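Local coordinates for CELL WALL surface anchor family protein (Streptococcus pneumoniae, PDB 2X9Z) that serves as the repeating backbone subunit (RrgB) of the pneumococcal pilus, a surface fibre probably involved in cell adhesion, at residues P3-D8 with I38-P43; V70-V75 with K110-T115. The protein carries 1 engineered substitution. All coordinates share one frame; numbering follows the deposited sequence.

Contact 1 (P3-D8 with I38-P43)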
ATOM      1  N   PRO A   3     -15.718  -4.240  -1.386  1.00 13.15           N
ATOM      2  CA  PRO A   3     -14.815  -4.705  -2.439  1.00 12.09           C
ATOM      3  C   PRO A   3     -13.828  -5.719  -1.857  1.00 13.52           C
ATOM      4  O   PRO A   3     -13.662  -5.780  -0.635  1.00 14.47           O
ATOM      5  CB  PRO A   3     -14.110  -3.422  -2.891  1.00 12.35           C
ATOM      6  CG  PRO A   3     -14.197  -2.478  -1.731  1.00 13.05           C
ATOM      7  CD  PRO A   3     -15.388  -2.888  -0.898  1.00 12.95           C
ATOM      8  N   LYS A   4     -13.211  -6.521  -2.719  1.00 13.35           N
ATOM      9  CA  LYS A   4     -12.240  -7.527  -2.292  1.00 13.23           C
ATOM     10  C   LYS A   4     -10.980  -7.373  -3.118  1.00 12.51           C
ATOM     11  O   LYS A   4     -11.042  -6.919  -4.254  1.00 13.43           O
ATOM     12  CB  LYS A   4     -12.814  -8.932  -2.479  1.00 17.34           C
ATOM     13  CG  LYS A   4     -14.067  -9.204  -1.651  1.00 23.12           C
ATOM     14  CD  LYS A   4     -14.523 -10.652  -1.783  1.00 30.99           C
ATOM     15  CE  LYS A   4     -14.850 -11.006  -3.223  1.00 37.29           C
ATOM     16  NZ  LYS A   4     -16.027 -10.261  -3.739  1.00 40.48           N
ATOM     17  N   ILE A   5      -9.839  -7.753  -2.555  1.00 10.80           N
ATOM     18  CA  ILE A   5      -8.567  -7.566  -3.246  1.00 11.07           C
ATOM     19  C   ILE A   5      -7.582  -8.683  -2.950  1.00 10.21           C
ATOM     20  O   ILE A   5      -7.633  -9.298  -1.888  1.00 12.36           O
ATOM     21  CB  ILE A   5      -7.930  -6.207  -2.863  1.00 11.56           C
ATOM     22  CG1 ILE A   5      -6.748  -5.864  -3.774  1.00 11.04           C
ATOM     23  CG2 ILE A   5      -7.521  -6.196  -1.396  1.00 12.25           C
ATOM     24  CD1 ILE A   5      -6.337  -4.416  -3.677  1.00 12.23           C
ATOM     25  N   ASP A   6      -6.702  -8.945  -3.906  1.00 10.02           N
ATOM     26  CA  ASP A   6      -5.584  -9.834  -3.667  1.00 10.81           C
ATOM     27  C   ASP A   6      -4.391  -9.344  -4.474  1.00 10.74           C
ATOM     28  O   ASP A   6      -4.553  -8.709  -5.525  1.00 11.62           O
ATOM     29  CB  ASP A   6      -5.932 -11.265  -4.063  1.00 12.44           C
ATOM     30  CG  ASP A   6      -4.876 -12.264  -3.611  1.00 14.38           C
ATOM     31  OD1 ASP A   6      -4.264 -12.064  -2.532  1.00 16.14           O
ATOM     32  OD2 ASP A   6      -4.652 -13.254  -4.336  1.00 17.14           O
ATOM     33  N   LYS A   7      -3.197  -9.621  -3.965  1.00 11.05           N
ATOM     34  CA  LYS A   7      -1.977  -9.315  -4.677  1.00 11.91           C
ATOM     35  C   LYS A   7      -1.103 -10.555  -4.723  1.00 11.00           C
ATOM     36  O   LYS A   7      -0.919 -11.230  -3.712  1.00 12.56           O
ATOM     37  CB  LYS A   7      -1.214  -8.195  -3.988  1.00 13.45           C
ATOM     38  CG  LYS A   7       0.069  -7.895  -4.700  1.00 16.31           C
ATOM     39  CD  LYS A   7       0.896  -6.878  -3.998  1.00 19.03           C
ATOM     40  CE  LYS A   7       2.078  -6.575  -4.875  1.00 21.72           C
ATOM     41  NZ  LYS A   7       2.722  -5.339  -4.449  1.00 24.85           N
ATOM     42  N   ASP A   8      -0.553 -10.854  -5.893  1.00 11.27           N
ATOM     43  CA  ASP A   8       0.337 -12.001  -6.008  1.00 10.42           C
ATOM     44  C   ASP A   8       1.163 -11.875  -7.281  1.00 10.33           C
ATOM     45  O   ASP A   8       1.081 -10.874  -7.996  1.00 11.94           O
ATOM     46  CB  ASP A   8      -0.488 -13.300  -6.018  1.00 12.84           C
ATOM     47  CG  ASP A   8       0.241 -14.481  -5.382  1.00 14.23           C
ATOM     48  OD1 ASP A   8       1.491 -14.531  -5.414  1.00 14.13           O
ATOM     49  OD2 ASP A   8      -0.453 -15.370  -4.843  1.00 14.95           O
ATOM     50  N   ILE A  38      -2.365  -7.170  -9.181  1.00 10.67           N
ATOM     51  CA  ILE A  38      -3.289  -6.814  -8.118  1.00 11.17           C
ATOM     52  C   ILE A  38      -4.679  -6.949  -8.731  1.00 11.26           C
ATOM     53  O   ILE A  38      -4.970  -6.330  -9.758  1.00 11.87           O
ATOM     54  CB  ILE A  38      -3.083  -5.348  -7.673  1.00 11.54           C
ATOM     55  CG1 ILE A  38      -1.628  -5.091  -7.257  1.00 12.47           C
ATOM     56  CG2 ILE A  38      -4.068  -4.977  -6.570  1.00 13.27           C
ATOM     57  CD1 ILE A  38      -1.298  -3.626  -7.185  1.00 14.51           C
ATOM     58  N   VAL A  39      -5.524  -7.773  -8.119  1.00 10.57           N
ATOM     59  CA  VAL A  39      -6.867  -8.008  -8.630  1.00 10.24           C
ATOM     60  C   VAL A  39      -7.883  -7.534  -7.594  1.00  9.89           C
ATOM     61  O   VAL A  39      -7.797  -7.915  -6.417  1.00 11.23           O
ATOM     62  CB  VAL A  39      -7.098  -9.503  -8.947  1.00 11.50           C
ATOM     63  CG1 VAL A  39      -8.545  -9.754  -9.312  1.00 12.29           C
ATOM     64  CG2 VAL A  39      -6.158  -9.966 -10.064  1.00 13.33           C
ATOM     65  N   THR A  40      -8.820  -6.691  -8.028  1.00 10.41           N
ATOM     66  CA  THR A  40      -9.814  -6.104  -7.133  1.00 10.62           C
ATOM     67  C   THR A  40     -11.210  -6.347  -7.680  1.00 10.95           C
ATOM     68  O   THR A  40     -11.464  -6.147  -8.869  1.00 13.18           O
ATOM     69  CB  THR A  40      -9.586  -4.582  -6.974  1.00 11.10           C
ATOM     70  OG1 THR A  40      -8.219  -4.352  -6.620  1.00 11.95           O
ATOM     71  CG2 THR A  40     -10.488  -4.008  -5.889  1.00 12.19           C
ATOM     72  N   LYS A  41     -12.107  -6.798  -6.810  1.00 11.71           N
ATOM     73  CA  LYS A  41     -13.496  -7.013  -7.172  1.00 12.68           C
ATOM     74  C   LYS A  41     -14.333  -5.888  -6.586  1.00 11.89           C
ATOM     75  O   LYS A  41     -14.366  -5.699  -5.372  1.00 14.43           O
ATOM     76  CB  LYS A  41     -13.997  -8.344  -6.606  1.00 14.91           C
ATOM     77  CG  LYS A  41     -13.207  -9.553  -7.041  1.00 18.92           C
ATOM     78  CD  LYS A  41     -13.494  -9.934  -8.474  1.00 22.42           C
ATOM     79  CE  LYS A  41     -12.764 -11.221  -8.837  1.00 24.97           C
ATOM     80  NZ  LYS A  41     -13.004 -11.628 -10.253  1.00 25.72           N
ATOM     81  N   ILE A  42     -15.006  -5.149  -7.456  1.00 12.94           N
ATOM     82  CA  ILE A  42     -15.867  -4.056  -7.035  1.00 13.49           C
ATOM     83  C   ILE A  42     -17.311  -4.523  -7.158  1.00 13.01           C
ATOM     84  O   ILE A  42     -17.705  -5.055  -8.194  1.00 12.88           O
ATOM     85  CB  ILE A  42     -15.595  -2.803  -7.894  1.00 14.39           C
ATOM     86  CG1 ILE A  42     -14.170  -2.301  -7.610  1.00 19.16           C
ATOM     87  CG2 ILE A  42     -16.643  -1.707  -7.649  1.00 14.76           C
ATOM     88  CD1 ILE A  42     -13.765  -1.095  -8.401  1.00 21.74           C
ATOM     89  N   PRO A  43     -18.098  -4.360  -6.085  1.00 14.64           N
ATOM     90  CA  PRO A  43     -19.460  -4.908  -6.059  1.00 15.62           C
ATOM     91  C   PRO A  43     -20.392  -4.237  -7.074  1.00 13.97           C
ATOM     92  O   PRO A  43     -20.152  -3.108  -7.506  1.00 15.11           O
ATOM     93  CB  PRO A  43     -19.935  -4.606  -4.628  1.00 21.31           C
ATOM     94  CG  PRO A  43     -18.713  -4.272  -3.854  1.00 24.81           C
ATOM     95  CD  PRO A  43     -17.756  -3.669  -4.833  1.00 19.14           C
TER
HETATM   96  O   HOH W   1     -16.740  -7.228  -4.152  1.00 33.96           O

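Contact 2 (V70-V75 with K110-T115)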
ATOM      1  N   VAL A  70      -3.501  -1.620 -16.771  1.00 10.38           N
ATOM      2  CA  VAL A  70      -4.739  -1.758 -16.010  1.00  9.91           C
ATOM      3  C   VAL A  70      -5.922  -2.105 -16.911  1.00  9.77           C
ATOM      4  O   VAL A  70      -6.121  -1.490 -17.966  1.00 10.93           O
ATOM      5  CB  VAL A  70      -5.037  -0.485 -15.173  1.00 11.49           C
ATOM      6  CG1 VAL A  70      -5.067   0.758 -16.048  1.00 12.35           C
ATOM      7  CG2 VAL A  70      -6.337  -0.641 -14.393  1.00 12.18           C
ATOM      8  N   THR A  71      -6.694  -3.100 -16.480  1.00 10.78           N
ATOM      9  CA  THR A  71      -7.862  -3.571 -17.210  1.00 11.63           C
ATOM     10  C   THR A  71      -9.064  -3.645 -16.278  1.00 10.50           C
ATOM     11  O   THR A  71      -8.914  -3.836 -15.066  1.00 10.83           O
ATOM     12  CB  THR A  71      -7.629  -4.984 -17.822  1.00 12.74           C
ATOM     13  OG1 THR A  71      -7.347  -5.921 -16.775  1.00 14.14           O
ATOM     14  CG2 THR A  71      -6.477  -4.964 -18.829  1.00 14.74           C
ATOM     15  N   VAL A  72     -10.250  -3.478 -16.851  1.00 11.11           N
ATOM     16  CA  VAL A  72     -11.497  -3.794 -16.163  1.00 11.51           C
ATOM     17  C   VAL A  72     -12.190  -4.895 -16.960  1.00 11.79           C
ATOM     18  O   VAL A  72     -12.414  -4.747 -18.159  1.00 13.72           O
ATOM     19  CB  VAL A  72     -12.421  -2.574 -16.064  1.00 11.86           C
ATOM     20  CG1 VAL A  72     -13.744  -2.969 -15.416  1.00 12.90           C
ATOM     21  CG2 VAL A  72     -11.744  -1.448 -15.296  1.00 13.08           C
ATOM     22  N   ASP A  73     -12.497  -6.012 -16.300  1.00 11.86           N
ATOM     23  CA  ASP A  73     -13.035  -7.197 -16.966  1.00 14.26           C
ATOM     24  C   ASP A  73     -12.206  -7.551 -18.204  1.00 12.98           C
ATOM     25  O   ASP A  73     -12.737  -7.923 -19.248  1.00 13.77           O
ATOM     26  CB  ASP A  73     -14.519  -7.023 -17.304  1.00 14.63           C
ATOM     27  CG  ASP A  73     -15.411  -7.023 -16.063  1.00 15.43           C
ATOM     28  OD1 ASP A  73     -14.937  -7.377 -14.964  1.00 14.93           O
ATOM     29  OD2 ASP A  73     -16.598  -6.671 -16.175  1.00 17.02           O
ATOM     30  N   ASP A  74     -10.889  -7.435 -18.060  1.00 12.71           N
ATOM     31  CA  ASP A  74      -9.931  -7.778 -19.114  1.00 15.23           C
ATOM     32  C   ASP A  74      -9.957  -6.852 -20.335  1.00 15.75           C
ATOM     33  O   ASP A  74      -9.400  -7.183 -21.383  1.00 21.08           O
ATOM     34  CB  ASP A  74     -10.074  -9.249 -19.529  1.00 18.22           C
ATOM     35  CG  ASP A  74      -9.717 -10.213 -18.408  1.00 23.75           C
ATOM     36  OD1 ASP A  74      -8.697  -9.991 -17.718  1.00 24.57           O
ATOM     37  OD2 ASP A  74     -10.454 -11.204 -18.217  1.00 28.46           O
ATOM     38  N   VAL A  75     -10.586  -5.688 -20.192  1.00 15.22           N
ATOM     39  CA  VAL A  75     -10.534  -4.660 -21.230  1.00 16.38           C
ATOM     40  C   VAL A  75      -9.620  -3.535 -20.748  1.00 14.22           C
ATOM     41  O   VAL A  75      -9.838  -2.972 -19.675  1.00 13.12           O
ATOM     42  CB  VAL A  75     -11.935  -4.096 -21.548  1.00 18.80           C
ATOM     43  CG1 VAL A  75     -11.847  -3.016 -22.621  1.00 20.06           C
ATOM     44  CG2 VAL A  75     -12.882  -5.214 -21.983  1.00 22.06           C
ATOM     45  N   LYS A 110     -17.426  -6.146 -10.847  1.00 12.85           N
ATOM     46  CA  LYS A 110     -16.442  -5.762 -11.858  1.00 12.60           C
ATOM     47  C   LYS A 110     -15.050  -6.097 -11.338  1.00 13.01           C
ATOM     48  O   LYS A 110     -14.758  -5.916 -10.151  1.00 15.65           O
ATOM     49  CB  LYS A 110     -16.530  -4.263 -12.183  1.00 13.81           C
ATOM     50  CG  LYS A 110     -17.880  -3.805 -12.739  1.00 15.17           C
ATOM     51  CD  LYS A 110     -18.252  -4.494 -14.050  1.00 21.04           C
ATOM     52  CE  LYS A 110     -17.782  -3.701 -15.248  1.00 20.63           C
ATOM     53  NZ  LYS A 110     -18.018  -4.412 -16.541  1.00 18.09           N
ATOM     54  N   THR A 111     -14.193  -6.598 -12.217  1.00 11.01           N
ATOM     55  CA  THR A 111     -12.857  -7.006 -11.814  1.00 11.47           C
ATOM     56  C   THR A 111     -11.805  -6.090 -12.403  1.00 10.63           C
ATOM     57  O   THR A 111     -11.647  -6.023 -13.624  1.00 12.05           O
ATOM     58  CB  THR A 111     -12.566  -8.435 -12.281  1.00 12.97           C
ATOM     59  OG1 THR A 111     -13.525  -9.326 -11.697  1.00 14.51           O
ATOM     60  CG2 THR A 111     -11.170  -8.860 -11.871  1.00 12.53           C
ATOM     61  N   VAL A 112     -11.072  -5.398 -11.535  1.00  9.74           N
ATOM     62  CA  VAL A 112      -9.962  -4.558 -11.973  1.00 10.97           C
ATOM     63  C   VAL A 112      -8.675  -5.344 -11.798  1.00 11.37           C
ATOM     64  O   VAL A 112      -8.456  -5.932 -10.745  1.00 13.44           O
ATOM     65  CB  VAL A 112      -9.862  -3.249 -11.152  1.00 11.14           C
ATOM     66  CG1 VAL A 112      -8.754  -2.359 -11.713  1.00 11.45           C
ATOM     67  CG2 VAL A 112     -11.189  -2.507 -11.159  1.00 12.57           C
ATOM     68  N   LYS A 113      -7.836  -5.369 -12.827  1.00  9.39           N
ATOM     69  CA  LYS A 113      -6.538  -6.016 -12.727  1.00 10.53           C
ATOM     70  C   LYS A 113      -5.437  -5.032 -13.107  1.00  9.94           C
ATOM     71  O   LYS A 113      -5.491  -4.382 -14.156  1.00 11.41           O
ATOM     72  CB  LYS A 113      -6.482  -7.247 -13.637  1.00 12.18           C
ATOM     73  CG  LYS A 113      -5.154  -7.999 -13.606  1.00 17.52           C
ATOM     74  CD  LYS A 113      -5.267  -9.283 -14.417  1.00 24.76           C
ATOM     75  CE  LYS A 113      -3.936  -9.971 -14.604  1.00 33.21           C
ATOM     76  NZ  LYS A 113      -4.104 -11.171 -15.463  1.00 37.39           N
ATOM     77  N   ILE A 114      -4.447  -4.918 -12.234  1.00  9.59           N
ATOM     78  CA  ILE A 114      -3.296  -4.061 -12.466  1.00 10.10           C
ATOM     79  C   ILE A 114      -2.070  -4.961 -12.501  1.00  9.80           C
ATOM     80  O   ILE A 114      -1.845  -5.753 -11.581  1.00 11.37           O
ATOM     81  CB  ILE A 114      -3.128  -3.029 -11.340  1.00 11.23           C
ATOM     82  CG1 ILE A 114      -4.370  -2.142 -11.250  1.00 11.38           C
ATOM     83  CG2 ILE A 114      -1.855  -2.192 -11.554  1.00 11.04           C
ATOM     84  CD1 ILE A 114      -4.399  -1.272 -10.001  1.00 13.48           C
ATOM     85  N   THR A 115      -1.290  -4.870 -13.570  1.00 10.02           N
ATOM     86  CA  THR A 115      -0.081  -5.679 -13.688  1.00  9.90           C
ATOM     87  C   THR A 115       1.133  -4.776 -13.835  1.00  9.82           C
ATOM     88  O   THR A 115       1.034  -3.648 -14.332  1.00 11.40           O
ATOM     89  CB  THR A 115      -0.154  -6.657 -14.879  1.00 11.77           C
ATOM     90  OG1 THR A 115      -0.244  -5.920 -16.102  1.00 15.35           O
ATOM     91  CG2 THR A 115      -1.367  -7.563 -14.770  1.00 12.89           C
TER
HETATM   92  O   HOH W   2      -9.603  -6.995 -15.475  1.00 13.53           O
HETATM   93  O   HOH W   3      -3.935  -5.627 -16.323  1.00 23.01           O
HETATM   94  O   HOH W   4     -15.587  -9.711 -13.516  1.00 25.67           O

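Contact 1 (P3-D8 with I38-P43)
The extended chain of Lys7, with CG anti to the backbone N (chi1 179°), carries NZ straight off the face that Lys7 shares with Ile5, Ile38 and Thr40. Ile5 also sets CG1 anti to its N (chi1 -169°), and Ile38, with CG1 beside its own N (chi1 -55°), turns CG2 anti to that N, so that Ile5 CD1 lies alongside Ile38 CG2 at 3.7 Å. The same methyl, Ile5 CD1, rests 3.5 Å from Thr40 OG1, whose hydroxyl is hydrogen-bonded to Trp53 of the facing sheet.

Four backbone bonds fix the antiparallel register. Lys4 N reaches Lys41 O at 3.0 Å, and Lys41 N returns to Lys4 O at 2.8 Å. The pair Asp6 N to Val39 O measures 2.9 Å and aims nearly along the C=O axis, as does its partner, Val39 N to Asp6 O.

On the other face the bent Lys4 chain crosses Lys41 obliquely. Lys4 NZ forms a salt bridge with Glu109 and donates to a water 3.1 Å away, while Lys41 NZ leads away and is hydrogen-bonded to Thr111 OG1. At the strand end Pro3 CB packs on Pro43 CD at 4.1 Å.

Lys7 NZ is covalently joined to Asn132 CG and hydrogen-bonded to Asp55 OD1. This Lys-Asn link with a neighbouring acid is the intramolecular isopeptide bond characteristic of Gram-positive pilin domains, here tying an edge strand to the opposing sheet.

Contact 2 (V70-V75 with K110-T115)
Backbone hydrogen bonds pair strands 70-72 and 110-115 in antiparallel register. Thr71 N meets Lys113 O at 2.9 Å in the carbonyl plane, and Lys113 N answers to Thr71 O. Asp73 N to Thr111 O, 2.8 Å, continues the pairing into the type I' turn of Val72-Val75, which Val72 and Val75 close with reciprocal backbone bonds.

Side-chain polar bonds take over where the chain turns off. With CG beside its own N (chi1 -70°), Asp73 spreads its two oxygens over neighbouring residues: OD1 accepts from Thr111 N at 3.0 Å, 30° out of the carboxylate plane, and OD2 forms a salt bridge with Lys110 NZ at 2.7 Å, 39° out of it. The Lys110 chain bends twice to cross Asp73 at about a right angle.

Apolar packing fills the Val70, Val72, Val112 and Ile114 face. Val70 CG2 lies 4.0 Å from Val112 CG1, the two side chains pointing the same way, and Trp53 covers Val112 and Ile114.

Water links the polar face. One molecule joins Thr71 OG1 (2.8 Å), Asp74 N and Thr111 O, and another bridges Asp73 OD1 and Thr111 OG1, the hydroxyl that also meets Lys41 NZ.

Asp73 OD1 thus stands in for a main-chain acceptor opposite Thr111 N. Pairing with Lys110 and two further donors on OD1 would be expected to keep the carboxylate ionised, making this hairpin end polar and hydrated above an apolar underside.

How the contacts relate
From the N terminus, strand 4-9 is joined by strand 33-42, so contact 1 closes a mostly irregular loop of 29 residues. The chain passes through strand 50-57 of the facing sheet and returns along 61-72; after the turn into the short edge strand 75-76, strands 82-87 and 90-95 and helix 97-103 lead to 110-120, where contact 2 closes its loop. The two loops follow in series, neither nested nor crossed. Their inner strands, 33-42 and 110-120, are neighbours in one antiparallel sheet, so the contacts, centres about 10 Å apart, are joined, among others, by the probable hydrogen bond of Val112 N with Thr40 O (2.8 Å) and tie together four of its five strands, from 4-9 to 61-72.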